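Local coordinates for Phthiocerol/phenolphthiocerol synthesis polyketide synthase type I PpsC (Mycobacterium tuberculosis, PDB 5NJI), which probably dehydrates beta-hydroxyacyl chains to enoyl chains through its dehydratase domain, here bound to a C12 enoyl-CoA, during synthesis of phthiocerol lipids, at residues 43-48 against 113-118; 50-55 against 106-111; 94-99 against 141-146; 266-271 against 310-315. The protein carries 1 engineered substitution. All coordinates share one frame; numbering follows the deposited sequence. Where two conformers were deposited one is given.

Contact 1: residues 43-48 against 113-118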
loop_
_atom_site.group_PDB
_atom_site.type_symbol
_atom_site.label_atom_id
_atom_site.label_comp_id
_atom_site.label_asym_id
_atom_site.label_seq_id
_atom_site.Cartn_x
_atom_site.Cartn_y
_atom_site.Cartn_z
ATOM N N THR A 43 -12.879 -13.366 18.433
ATOM C CA THR A 43 -12.005 -12.437 17.726
ATOM C C THR A 43 -10.622 -13.039 17.541
ATOM O O THR A 43 -10.052 -13.611 18.474
ATOM C CB THR A 43 -11.947 -11.138 18.515
ATOM O OG1 THR A 43 -13.264 -10.598 18.580
ATOM C CG2 THR A 43 -10.984 -10.112 17.914
ATOM N N ARG A 44 -10.085 -12.949 16.335
ATOM C CA ARG A 44 -8.722 -13.401 16.123
ATOM C C ARG A 44 -7.795 -12.227 16.374
ATOM O O ARG A 44 -8.133 -11.082 16.054
ATOM C CB ARG A 44 -8.524 -13.977 14.723
ATOM C CG ARG A 44 -7.242 -14.793 14.596
ATOM C CD ARG A 44 -7.345 -15.826 13.475
ATOM N NE ARG A 44 -6.051 -16.438 13.199
ATOM C CZ ARG A 44 -5.520 -17.420 13.921
ATOM N NH1 ARG A 44 -6.173 -17.914 14.966
ATOM N NH2 ARG A 44 -4.329 -17.911 13.599
ATOM N N VAL A 45 -6.648 -12.515 16.998
ATOM C CA VAL A 45 -5.706 -11.500 17.461
ATOM C C VAL A 45 -4.303 -11.925 17.048
ATOM O O VAL A 45 -3.916 -13.079 17.262
ATOM C CB VAL A 45 -5.744 -11.316 18.994
ATOM C CG1 VAL A 45 -4.853 -10.143 19.393
ATOM C CG2 VAL A 45 -7.159 -11.105 19.511
ATOM N N TRP A 46 -3.532 -10.993 16.491
ATOM C CA TRP A 46 -2.136 -11.237 16.163
ATOM C C TRP A 46 -1.262 -10.171 16.805
ATOM O O TRP A 46 -1.695 -9.031 17.001
ATOM C CB TRP A 46 -1.881 -11.180 14.644
ATOM C CG TRP A 46 -2.616 -12.162 13.772
ATOM C CD1 TRP A 46 -2.087 -13.276 13.188
ATOM C CD2 TRP A 46 -3.988 -12.097 13.337
ATOM N NE1 TRP A 46 -3.035 -13.907 12.421
ATOM C CE2 TRP A 46 -4.207 -13.208 12.495
ATOM C CE3 TRP A 46 -5.044 -11.210 13.569
ATOM C CZ2 TRP A 46 -5.439 -13.453 11.884
ATOM C CZ3 TRP A 46 -6.275 -11.462 12.956
ATOM C CH2 TRP A 46 -6.458 -12.574 12.134
ATOM N N GLU A 47 -0.016 -10.538 17.095
ATOM C CA GLU A 47 1.005 -9.593 17.524
ATOM C C GLU A 47 2.268 -9.798 16.710
ATOM O O GLU A 47 2.719 -10.931 16.511
ATOM C CB GLU A 47 1.360 -9.744 19.009
ATOM C CG GLU A 47 0.240 -9.363 19.947
ATOM C CD GLU A 47 0.688 -9.432 21.407
ATOM O OE1 GLU A 47 1.892 -9.692 21.642
ATOM O OE2 GLU A 47 -0.157 -9.232 22.306
ATOM N N SER A 48 2.864 -8.699 16.270
ATOM C CA SER A 48 4.139 -8.777 15.574
ATOM C C SER A 48 5.086 -7.781 16.204
ATOM O O SER A 48 4.672 -6.712 16.643
ATOM C CB SER A 48 4.025 -8.468 14.080
ATOM O OG SER A 48 3.591 -7.135 13.873
ATOM N N VAL A 113 -0.555 -4.893 16.899
ATOM C CA VAL A 113 -1.616 -5.772 17.366
ATOM C C VAL A 113 -2.770 -5.672 16.379
ATOM O O VAL A 113 -3.364 -4.602 16.226
ATOM C CB VAL A 113 -2.071 -5.404 18.787
ATOM C CG1 VAL A 113 -3.144 -6.380 19.286
ATOM C CG2 VAL A 113 -0.857 -5.380 19.727
ATOM N N THR A 114 -3.096 -6.786 15.737
ATOM C CA THR A 114 -4.146 -6.837 14.724
ATOM C C THR A 114 -5.300 -7.702 15.219
ATOM O O THR A 114 -5.085 -8.716 15.892
ATOM C CB THR A 114 -3.582 -7.403 13.413
ATOM O OG1 THR A 114 -2.485 -6.591 12.991
ATOM C CG2 THR A 114 -4.617 -7.448 12.302
ATOM N N THR A 115 -6.526 -7.266 14.960
ATOM C CA THR A 115 -7.701 -8.078 15.256
ATOM C C THR A 115 -8.554 -8.255 14.015
ATOM O O THR A 115 -8.567 -7.410 13.117
ATOM C CB THR A 115 -8.574 -7.478 16.351
ATOM O OG1 THR A 115 -8.977 -6.149 15.997
ATOM C CG2 THR A 115 -7.852 -7.472 17.703
ATOM N N LEU A 116 -9.267 -9.371 13.975
ATOM C CA LEU A 116 -10.200 -9.637 12.888
ATOM C C LEU A 116 -11.490 -10.185 13.468
ATOM O O LEU A 116 -11.469 -11.120 14.271
ATOM C CB LEU A 116 -9.626 -10.623 11.870
ATOM C CG LEU A 116 -10.493 -10.949 10.639
ATOM C CD1 LEU A 116 -9.621 -11.350 9.488
ATOM C CD2 LEU A 116 -11.478 -12.093 10.929
ATOM N N THR A 117 -12.602 -9.625 13.025
ATOM C CA THR A 117 -13.919 -10.158 13.327
ATOM C C THR A 117 -14.650 -10.363 12.011
ATOM O O THR A 117 -14.335 -9.725 11.010
ATOM C CB THR A 117 -14.722 -9.215 14.219
ATOM O OG1 THR A 117 -14.959 -7.974 13.536
ATOM C CG2 THR A 117 -13.967 -8.936 15.510
ATOM N N GLY A 118 -15.626 -11.272 12.005
ATOM C CA GLY A 118 -16.466 -11.473 10.839
ATOM C C GLY A 118 -16.375 -12.893 10.322
ATOM O O GLY A 118 -16.088 -13.830 11.076
#
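The indole of Trp46 turns its six-membered edge to strand 113-118: CE3 lies 3.4 Å from Thr114 O, and CZ3 lies 3.6 Å from Leu116 CB, both partners near the ring plane. One face is taken by Arg44 of its own strand, whose CG sits 3.4 Å above the plane, toward the rim. With CG of Trp46 beside the backbone N (chi1 -61°), the ring is carried back along its strand to reach this methylene and Leu116 together. Beneath the ring the backbones form an antiparallel ladder. Trp46 and Thr114 exchange two bonds, the shorter from Trp46 N to Thr114 O at 2.8 Å, and Arg44 and Leu116 make the other hydrogen-bonded pair. On the other face of the sheet, which carries Val45, Glu47, Val113 and Thr115, branched residues suited to strands stand side by side: Val45 CG1 is 4.1 Å from Val113 CG1, and Val45 CG2 is 4.1 Å from Thr115 CG2. The methylene chain of Glu47 lies beside Val113, so its carboxylate can stay at the surface. Asp83 of helix 70-84 salt-bridges the Arg44 guanidinium and also accepts from Trp46 NE1; the bond to NE1 helps to fix the indole's rotation. That helix covers the Trp46 and Thr114 face, as the central helix does in a hot-dog fold, while strands 34-37 and 122-130 extend the sheet beyond strands 44-50 and 110-118.

Contact 2: residues 50-55 against 106-111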
loop_
_atom_site.group_PDB
_atom_site.type_symbol
_atom_site.label_atom_id
_atom_site.label_comp_id
_atom_site.label_asym_id
_atom_site.label_seq_id
_atom_site.Cartn_x
_atom_site.Cartn_y
_atom_site.Cartn_z
ATOM N N LEU A 50 7.825 -5.204 15.511
ATOM C CA LEU A 50 8.411 -4.371 14.471
ATOM C C LEU A 50 9.587 -3.592 15.046
ATOM O O LEU A 50 9.620 -3.268 16.234
ATOM C CB LEU A 50 7.390 -3.395 13.892
ATOM C CG LEU A 50 6.082 -3.970 13.370
ATOM C CD1 LEU A 50 5.263 -2.839 12.767
ATOM C CD2 LEU A 50 6.353 -5.062 12.370
ATOM N N ASP A 51 10.548 -3.301 14.179
ATOM C CA ASP A 51 11.770 -2.590 14.501
ATOM C C ASP A 51 12.216 -1.926 13.212
ATOM O O ASP A 51 11.924 -2.445 12.124
ATOM C CB ASP A 51 12.845 -3.559 15.035
ATOM C CG ASP A 51 14.087 -2.856 15.564
ATOM O OD1 ASP A 51 14.910 -2.373 14.749
ATOM O OD2 ASP A 51 14.246 -2.796 16.803
ATOM N N PRO A 52 12.881 -0.775 13.277
ATOM C CA PRO A 52 13.288 -0.127 12.018
ATOM C C PRO A 52 14.260 -0.953 11.205
ATOM O O PRO A 52 14.307 -0.784 9.980
ATOM C CB PRO A 52 13.901 1.205 12.472
ATOM C CG PRO A 52 14.125 1.073 13.907
ATOM C CD PRO A 52 13.147 0.085 14.442
ATOM N N ASP A 53 15.046 -1.776 11.879
ATOM C CA ASP A 53 15.913 -2.674 11.125
ATOM C C ASP A 53 15.229 -3.924 10.520
ATOM O O ASP A 53 15.902 -4.713 9.928
ATOM C CB ASP A 53 17.198 -3.123 11.870
ATOM C CG ASP A 53 16.939 -4.156 12.988
ATOM O OD1 ASP A 53 15.898 -4.825 12.978
ATOM O OD2 ASP A 53 17.792 -4.374 13.905
ATOM N N LEU A 54 13.912 -4.015 10.526
ATOM C CA LEU A 54 13.200 -5.213 10.053
ATOM C C LEU A 54 13.125 -5.076 8.511
ATOM O O LEU A 54 12.659 -4.092 8.106
ATOM C CB LEU A 54 11.729 -5.339 10.583
ATOM C CG LEU A 54 10.900 -6.486 10.023
ATOM C CD1 LEU A 54 11.528 -7.829 10.324
ATOM C CD2 LEU A 54 9.463 -6.424 10.519
ATOM N N LEU A 55 13.650 -6.013 7.735
ATOM C CA LEU A 55 13.489 -6.057 6.282
ATOM C C LEU A 55 13.768 -4.641 5.695
ATOM O O LEU A 55 14.657 -4.056 6.148
ATOM C CB LEU A 55 12.108 -6.706 5.965
ATOM C CG LEU A 55 11.824 -8.157 6.357
ATOM C CD1 LEU A 55 10.422 -8.574 5.985
ATOM C CD2 LEU A 55 12.878 -9.084 5.764
ATOM N N VAL A 106 7.908 3.759 13.524
ATOM C CA VAL A 106 8.479 2.451 13.798
ATOM C C VAL A 106 9.748 2.652 14.615
ATOM O O VAL A 106 10.783 3.081 14.094
ATOM C CB VAL A 106 8.771 1.679 12.512
ATOM C CG1 VAL A 106 9.370 0.337 12.833
ATOM C CG2 VAL A 106 7.476 1.501 11.720
ATOM N N THR A 107 9.668 2.314 15.890
ATOM C CA THR A 107 10.768 2.411 16.830
ATOM C C THR A 107 11.105 1.031 17.368
ATOM O O THR A 107 10.254 0.138 17.364
ATOM C CB THR A 107 10.385 3.328 17.996
ATOM O OG1 THR A 107 9.234 2.802 18.649
ATOM C CG2 THR A 107 10.081 4.743 17.516
ATOM N N PRO A 108 12.328 0.819 17.865
ATOM C CA PRO A 108 12.639 -0.469 18.488
ATOM C C PRO A 108 11.594 -0.841 19.535
ATOM O O PRO A 108 11.125 -0.000 20.303
ATOM C CB PRO A 108 14.018 -0.234 19.118
ATOM C CG PRO A 108 14.634 0.828 18.267
ATOM C CD PRO A 108 13.490 1.727 17.849
ATOM N N GLY A 109 11.213 -2.110 19.537
ATOM C CA GLY A 109 10.251 -2.612 20.489
ATOM C C GLY A 109 8.809 -2.317 20.166
ATOM O O GLY A 109 7.946 -2.549 21.012
ATOM N N THR A 110 8.513 -1.827 18.966
ATOM C CA THR A 110 7.123 -1.644 18.565
ATOM C C THR A 110 6.412 -2.987 18.446
ATOM O O THR A 110 6.954 -3.948 17.900
ATOM C CB THR A 110 7.062 -0.892 17.232
ATOM O OG1 THR A 110 7.501 0.459 17.432
ATOM C CG2 THR A 110 5.632 -0.815 16.697
ATOM N N VAL A 111 5.195 -3.061 18.986
ATOM C CA VAL A 111 4.387 -4.272 18.899
ATOM C C VAL A 111 3.086 -3.913 18.203
ATOM O O VAL A 111 2.298 -3.098 18.709
ATOM C CB VAL A 111 4.132 -4.915 20.269
ATOM C CG1 VAL A 111 3.218 -6.134 20.110
ATOM C CG2 VAL A 111 5.471 -5.317 20.862
#
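Pro52 and Pro108 set their rings at about a right angle, meeting through their CD atoms at 3.8 Å. Alongside them Asp51 slants over Pro108, its OD2 3.3 Å from Pro108 CA and close to the CB as well. The carboxylate gets there because CG is anti to the backbone N (chi1 -172°), which swings the group across to the other loop. There its two oxygens divide the work: OD2 rests on the proline, and OD1 uses its anti lone pair to accept from Asp53 N at 2.9 Å. This Asx turn sits within a type I turn from Asp51 to Leu54, in which proline, with its restricted phi, suits the second position. The facing loop makes a type II turn from Thr107 to Thr110, with Pro108 at its second place and Gly109 at its third, where the positive phi favours glycine. Thr107 O is gripped twice, by Thr110 N and by Thr110 OG1, the latter at 2.8 Å, so the threonine side chain braces its own turn. From the more buried side, Val106 reaches the Asp51-Pro52 peptide with CG1, which is 3.7 Å from Pro52 N. Leu50 CB lies 4.2 Å from Thr110 CB. Beside them runs the bond from Leu50 N to Thr110 O, 2.8 Å long, which ties Leu50 to Thr110 where the two strands run out into these loops.

Contact 3: residues 94-99 against 141-146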
loop_
_atom_site.group_PDB
_atom_site.type_symbol
_atom_site.label_atom_id
_atom_site.label_comp_id
_atom_site.label_asym_id
_atom_site.label_seq_id
_atom_site.Cartn_x
_atom_site.Cartn_y
_atom_site.Cartn_z
ATOM N N MET A 94 -10.591 -8.930 -1.577
ATOM C CA MET A 94 -10.386 -7.539 -1.940
ATOM C C MET A 94 -10.504 -6.702 -0.674
ATOM O O MET A 94 -11.055 -7.145 0.331
ATOM C CB MET A 94 -11.406 -7.074 -2.992
ATOM C CG MET A 94 -12.841 -6.931 -2.453
ATOM S SD MET A 94 -13.961 -6.458 -3.796
ATOM C CE MET A 94 -13.846 -4.674 -3.678
ATOM N N ILE A 95 -9.969 -5.493 -0.710
ATOM C CA ILE A 95 -10.184 -4.541 0.365
ATOM C C ILE A 95 -11.265 -3.572 -0.076
ATOM O O ILE A 95 -11.052 -2.755 -0.978
ATOM C CB ILE A 95 -8.905 -3.795 0.743
ATOM C CG1 ILE A 95 -7.830 -4.809 1.136
ATOM C CG2 ILE A 95 -9.207 -2.847 1.899
ATOM C CD1 ILE A 95 -6.451 -4.205 1.363
ATOM N N SER A 96 -12.421 -3.645 0.580
ATOM C CA SER A 96 -13.497 -2.709 0.271
ATOM C C SER A 96 -13.147 -1.299 0.708
ATOM O O SER A 96 -13.373 -0.332 -0.034
ATOM C CB SER A 96 -14.799 -3.153 0.949
ATOM O OG SER A 96 -15.163 -4.446 0.535
ATOM N N GLU A 97 -12.595 -1.161 1.916
ATOM C CA GLU A 97 -12.269 0.130 2.486
ATOM C C GLU A 97 -11.144 -0.060 3.489
ATOM O O GLU A 97 -11.148 -1.015 4.266
ATOM C CB GLU A 97 -13.493 0.745 3.186
ATOM C CG GLU A 97 -13.305 2.102 3.824
ATOM C CD GLU A 97 -14.515 2.508 4.650
ATOM O OE1 GLU A 97 -15.536 1.788 4.610
ATOM O OE2 GLU A 97 -14.444 3.544 5.344
ATOM N N LEU A 98 -10.172 0.837 3.444
ATOM C CA LEU A 98 -9.130 0.844 4.455
ATOM C C LEU A 98 -8.911 2.281 4.880
ATOM O O LEU A 98 -8.642 3.151 4.049
ATOM C CB LEU A 98 -7.832 0.222 3.942
ATOM C CG LEU A 98 -6.796 -0.003 5.044
ATOM C CD1 LEU A 98 -5.893 -1.152 4.677
ATOM C CD2 LEU A 98 -5.974 1.246 5.304
ATOM N N ASP A 99 -9.044 2.514 6.161
ATOM C CA ASP A 99 -8.886 3.809 6.689
ATOM C C ASP A 99 -7.523 3.920 7.439
ATOM O O ASP A 99 -7.370 3.198 8.349
ATOM C CB ASP A 99 -10.024 4.172 7.680
ATOM C CG ASP A 99 -11.433 4.228 6.982
ATOM O OD1 ASP A 99 -11.545 4.872 5.978
ATOM O OD2 ASP A 99 -12.421 3.718 7.449
ATOM N N THR A 141 -8.036 0.748 10.065
ATOM C CA THR A 141 -9.136 -0.197 10.046
ATOM C C THR A 141 -9.390 -0.582 8.605
ATOM O O THR A 141 -9.130 0.209 7.696
ATOM C CB THR A 141 -10.419 0.385 10.646
ATOM O OG1 THR A 141 -10.771 1.585 9.946
ATOM C CG2 THR A 141 -10.228 0.699 12.099
ATOM N N ALA A 142 -9.875 -1.806 8.387
ATOM C CA ALA A 142 -10.155 -2.236 7.025
ATOM C C ALA A 142 -11.363 -3.155 6.993
ATOM O O ALA A 142 -11.599 -3.941 7.912
ATOM C CB ALA A 142 -8.977 -2.961 6.382
ATOM N N THR A 143 -12.138 -3.036 5.926
ATOM C CA THR A 143 -13.165 -4.014 5.606
ATOM C C THR A 143 -12.664 -4.862 4.448
ATOM O O THR A 143 -12.340 -4.334 3.373
ATOM C CB THR A 143 -14.485 -3.333 5.257
ATOM O OG1 THR A 143 -14.937 -2.571 6.375
ATOM C CG2 THR A 143 -15.526 -4.374 4.915
ATOM N N VAL A 144 -12.600 -6.169 4.666
ATOM C CA VAL A 144 -12.127 -7.128 3.680
ATOM C C VAL A 144 -13.295 -8.005 3.257
ATOM O O VAL A 144 -14.105 -8.427 4.088
ATOM C CB VAL A 144 -10.978 -7.986 4.243
ATOM C CG1 VAL A 144 -10.508 -9.020 3.243
ATOM C CG2 VAL A 144 -9.814 -7.097 4.689
ATOM N N ALA A 145 -13.380 -8.285 1.959
ATOM C CA ALA A 145 -14.496 -9.046 1.423
ATOM C C ALA A 145 -13.974 -10.012 0.369
ATOM O O ALA A 145 -12.854 -9.889 -0.123
ATOM C CB ALA A 145 -15.572 -8.118 0.840
ATOM N N ARG A 146 -14.796 -10.995 0.022
ATOM C CA ARG A 146 -14.430 -11.890 -1.062
ATOM C C ARG A 146 -14.204 -11.114 -2.356
ATOM O O ARG A 146 -14.919 -10.159 -2.663
ATOM C CB ARG A 146 -15.519 -12.952 -1.267
ATOM C CG ARG A 146 -15.566 -14.028 -0.179
ATOM C CD ARG A 146 -14.317 -14.911 -0.177
ATOM N NE ARG A 146 -14.495 -16.148 -0.935
ATOM C CZ ARG A 146 -14.828 -17.323 -0.403
ATOM N NH1 ARG A 146 -15.026 -17.446 0.904
ATOM N NH2 ARG A 146 -14.965 -18.385 -1.185
HETATM O O HOH W 1 -12.169 0.917 7.476
#
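Ala142 lies against Leu98, with Ile95 more loosely beside it, on the packed face of this antiparallel pair, where short and branched apolar residues are wanted because helix 70-84 presses close. The CA atoms of Leu98 and Ala142 are 4.1 Å apart, the shortest spacing in this register, and the small alanine is consistent with it. Val144 brings CG1, anti to the backbone N (chi1 178°), to 3.5 Å from Met94 O, and both Ala142 and Val144 also touch the helix. The ladder is interrupted once, at a classic beta bulge in which Ser96 and Glu97 both face Thr143. Ser96 N reaches Thr143 O at 2.9 Å, but with a bent N-H...O angle of 133°, whereas Glu97 O receives Thr143 N in the normal way. The extra residue goes with the corner that strand 93-100 turns at Ser96, consistent with a sheet curling round the helix of a hot-dog fold. The opposite face is polar and more open. Glu97, Asp99, Thr141 and Thr143 project from it, and a water donates to Asp99 OD2 at 2.8 Å while also hydrogen-bonding Thr141 OG1, thus bridging the strands. Thr143 OG1 pairs instead with Gln124 of the next strand. Arg266 of strand 262-272 lies near both acids in long, weak ion pairs. Glu97 OE2 and Asp99 OD2 approach to 2.9 Å, although each is an acceptor; such closeness suggests that the two carboxylates may share a proton, and the arginine and the water would probably ease their repulsion.

Contact 4: residues 266-271 against 310-315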
loop_
_atom_site.group_PDB
_atom_site.type_symbol
_atom_site.label_atom_id
_atom_site.label_comp_id
_atom_site.label_asym_id
_atom_site.label_seq_id
_atom_site.Cartn_x
_atom_site.Cartn_y
_atom_site.Cartn_z
ATOM N N ARG A 266 -7.079 6.994 2.978
ATOM C CA ARG A 266 -8.104 6.000 2.729
ATOM C C ARG A 266 -7.849 5.327 1.390
ATOM O O ARG A 266 -7.465 5.981 0.415
ATOM C CB ARG A 266 -9.484 6.656 2.742
ATOM C CG ARG A 266 -10.665 5.739 2.685
ATOM C CD ARG A 266 -11.937 6.526 3.107
ATOM N NE ARG A 266 -13.130 5.687 3.188
ATOM C CZ ARG A 266 -13.850 5.326 2.133
ATOM N NH1 ARG A 266 -13.490 5.725 0.925
ATOM N NH2 ARG A 266 -14.928 4.565 2.277
ATOM N N PHE A 267 -8.061 4.022 1.354
ATOM C CA PHE A 267 -8.116 3.267 0.117
ATOM C C PHE A 267 -9.510 2.690 0.004
ATOM O O PHE A 267 -10.119 2.322 1.014
ATOM C CB PHE A 267 -7.105 2.116 0.061
ATOM C CG PHE A 267 -5.658 2.525 0.185
ATOM C CD1 PHE A 267 -4.969 3.085 -0.870
ATOM C CD2 PHE A 267 -4.967 2.279 1.351
ATOM C CE1 PHE A 267 -3.633 3.438 -0.737
ATOM C CE2 PHE A 267 -3.630 2.618 1.480
ATOM C CZ PHE A 267 -2.970 3.202 0.429
ATOM N N ALA A 268 -10.040 2.635 -1.209
ATOM C CA ALA A 268 -11.276 1.910 -1.428
ATOM C C ALA A 268 -11.130 1.063 -2.678
ATOM O O ALA A 268 -10.580 1.520 -3.680
ATOM C CB ALA A 268 -12.466 2.850 -1.567
ATOM N N GLY A 269 -11.604 -0.176 -2.607
ATOM C CA GLY A 269 -11.581 -1.043 -3.769
ATOM C C GLY A 269 -10.165 -1.407 -4.167
ATOM O O GLY A 269 -9.705 -1.055 -5.260
ATOM N N VAL A 270 -9.445 -2.074 -3.275
ATOM C CA VAL A 270 -8.127 -2.604 -3.596
ATOM C C VAL A 270 -8.323 -4.028 -4.095
ATOM O O VAL A 270 -8.732 -4.916 -3.340
ATOM C CB VAL A 270 -7.170 -2.559 -2.399
ATOM C CG1 VAL A 270 -5.822 -3.118 -2.803
ATOM C CG2 VAL A 270 -7.021 -1.152 -1.893
ATOM N N HIS A 271 -8.054 -4.237 -5.385
ATOM C CA HIS A 271 -8.216 -5.521 -6.041
ATOM C C HIS A 271 -6.855 -6.097 -6.385
ATOM O O HIS A 271 -6.010 -5.396 -6.956
ATOM C CB HIS A 271 -9.048 -5.368 -7.313
ATOM C CG HIS A 271 -10.316 -4.618 -7.105
ATOM N ND1 HIS A 271 -11.473 -5.225 -6.664
ATOM C CD2 HIS A 271 -10.615 -3.310 -7.269
ATOM C CE1 HIS A 271 -12.432 -4.322 -6.570
ATOM N NE2 HIS A 271 -11.936 -3.150 -6.927
ATOM N N VAL A 310 -6.300 -0.238 -7.741
ATOM C CA VAL A 310 -6.798 0.547 -6.614
ATOM C C VAL A 310 -7.823 1.536 -7.150
ATOM O O VAL A 310 -7.465 2.484 -7.864
ATOM C CB VAL A 310 -5.663 1.279 -5.887
ATOM C CG1 VAL A 310 -6.214 2.034 -4.688
ATOM C CG2 VAL A 310 -4.608 0.308 -5.471
ATOM N N ASP A 311 -9.101 1.339 -6.788
ATOM C CA ASP A 311 -10.174 2.177 -7.324
ATOM C C ASP A 311 -10.095 3.608 -6.800
ATOM O O ASP A 311 -10.325 4.564 -7.553
ATOM C CB ASP A 311 -11.549 1.586 -6.969
ATOM C CG ASP A 311 -11.861 0.252 -7.656
ATOM O OD1 ASP A 311 -11.243 -0.114 -8.678
ATOM O OD2 ASP A 311 -12.791 -0.428 -7.163
ATOM N N GLU A 312 -9.843 3.781 -5.499
ATOM C CA GLU A 312 -9.690 5.099 -4.904
ATOM C C GLU A 312 -8.553 5.102 -3.907
ATOM O O GLU A 312 -8.523 4.274 -2.989
ATOM C CB GLU A 312 -10.957 5.556 -4.166
ATOM C CG GLU A 312 -12.169 5.707 -5.050
ATOM C CD GLU A 312 -13.420 6.088 -4.264
ATOM O OE1 GLU A 312 -13.329 6.225 -3.026
ATOM O OE2 GLU A 312 -14.490 6.248 -4.883
ATOM N N VAL A 313 -7.662 6.065 -4.049
ATOM C CA VAL A 313 -6.711 6.385 -2.999
ATOM C C VAL A 313 -6.940 7.847 -2.653
ATOM O O VAL A 313 -6.736 8.740 -3.489
ATOM C CB VAL A 313 -5.254 6.104 -3.398
ATOM C CG1 VAL A 313 -4.918 6.709 -4.710
ATOM C CG2 VAL A 313 -4.274 6.587 -2.297
ATOM N N GLU A 314 -7.392 8.084 -1.439
ATOM C CA GLU A 314 -7.709 9.423 -0.965
ATOM C C GLU A 314 -6.540 9.943 -0.148
ATOM O O GLU A 314 -6.073 9.256 0.765
ATOM C CB GLU A 314 -8.978 9.386 -0.119
ATOM C CG GLU A 314 -9.378 10.693 0.503
ATOM C CD GLU A 314 -10.693 10.549 1.257
ATOM O OE1 GLU A 314 -11.408 9.548 1.022
ATOM O OE2 GLU A 314 -11.010 11.443 2.059
ATOM N N MET A 315 -6.043 11.127 -0.494
ATOM C CA MET A 315 -4.873 11.690 0.152
ATOM C C MET A 315 -5.189 13.035 0.790
ATOM O O MET A 315 -5.974 13.826 0.262
ATOM C CB MET A 315 -3.732 11.803 -0.851
ATOM C CG MET A 315 -3.429 10.418 -1.410
ATOM S SD MET A 315 -1.932 10.294 -2.318
ATOM C CE MET A 315 -2.468 11.107 -3.819
HETATM O O HOH W 2 -15.130 5.352 -1.048
#
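The backbone O of Arg266 accepts one strong bond, from Glu314 N at 2.8 Å and nearly straight (170° at the hydrogen), with the CA-H of Val313 a long secondary contact. These strands run antiparallel in the second half of the double hot-dog fold, whose helix 226-234 packs on Phe267. On that buried side Phe267 and Val313 lie side by side, with Phe267 CE1 3.6 Å from Val313 CG2. This methyl is anti to its own backbone N, with CG1 put between N and the carbonyl carbon (chi1 50°), which brings it to the ring obliquely. Val310 closes the patch with CG1, 4.2 Å from Phe267 CD1. The other side is charged and partly solvated. Arg266 extends its chain beside Glu312, and their NH1 and OE1 form only a long salt bridge; a water closes the gap, accepting from Arg266 NH1 at 2.6 Å and donating to Glu312 OE1 at 2.8 Å. Glu314 leans its OE1 on Arg266 CD, while its OE2 salt-bridges Arg292. Strand 262-272 carries a G1 bulge, where Gly269 and Val270 both face Ile95; the positive phi of Gly269 suits glycine, and the carboxylate of Asp311, at the corner of its own strand, packs close in here. Asp311 in turn takes a hydrogen bond of 2.9 Å from His271 NE2 to its OD2: the oxygen lies in the plane of the imidazole, yet the nitrogen meets it from 45° above the carboxylate plane.

Contacts 1 and 2 share strand 110-118: contact 1 pairs its body with strand 44-50, and contact 2 joins the loops at the end of the same pair, the two touching where Ser48 O lies 3.8 Å from Val111 CG1. Contacts 3 and 4, with centres about 10 Å apart, meet along strands 93-100 and 262-272, where Leu98 N probably bonds Phe267 O at 2.8 Å; this seam joins the two hot-dog halves. The bound acyl-CoA runs close to it: the side chains of Asp99 in contact 3 and Phe267 in contact 4 lie about 5 and 6 Å away, whereas Val106 in contact 2 and Thr115 in contact 1 stand about 10 and 14 Å off.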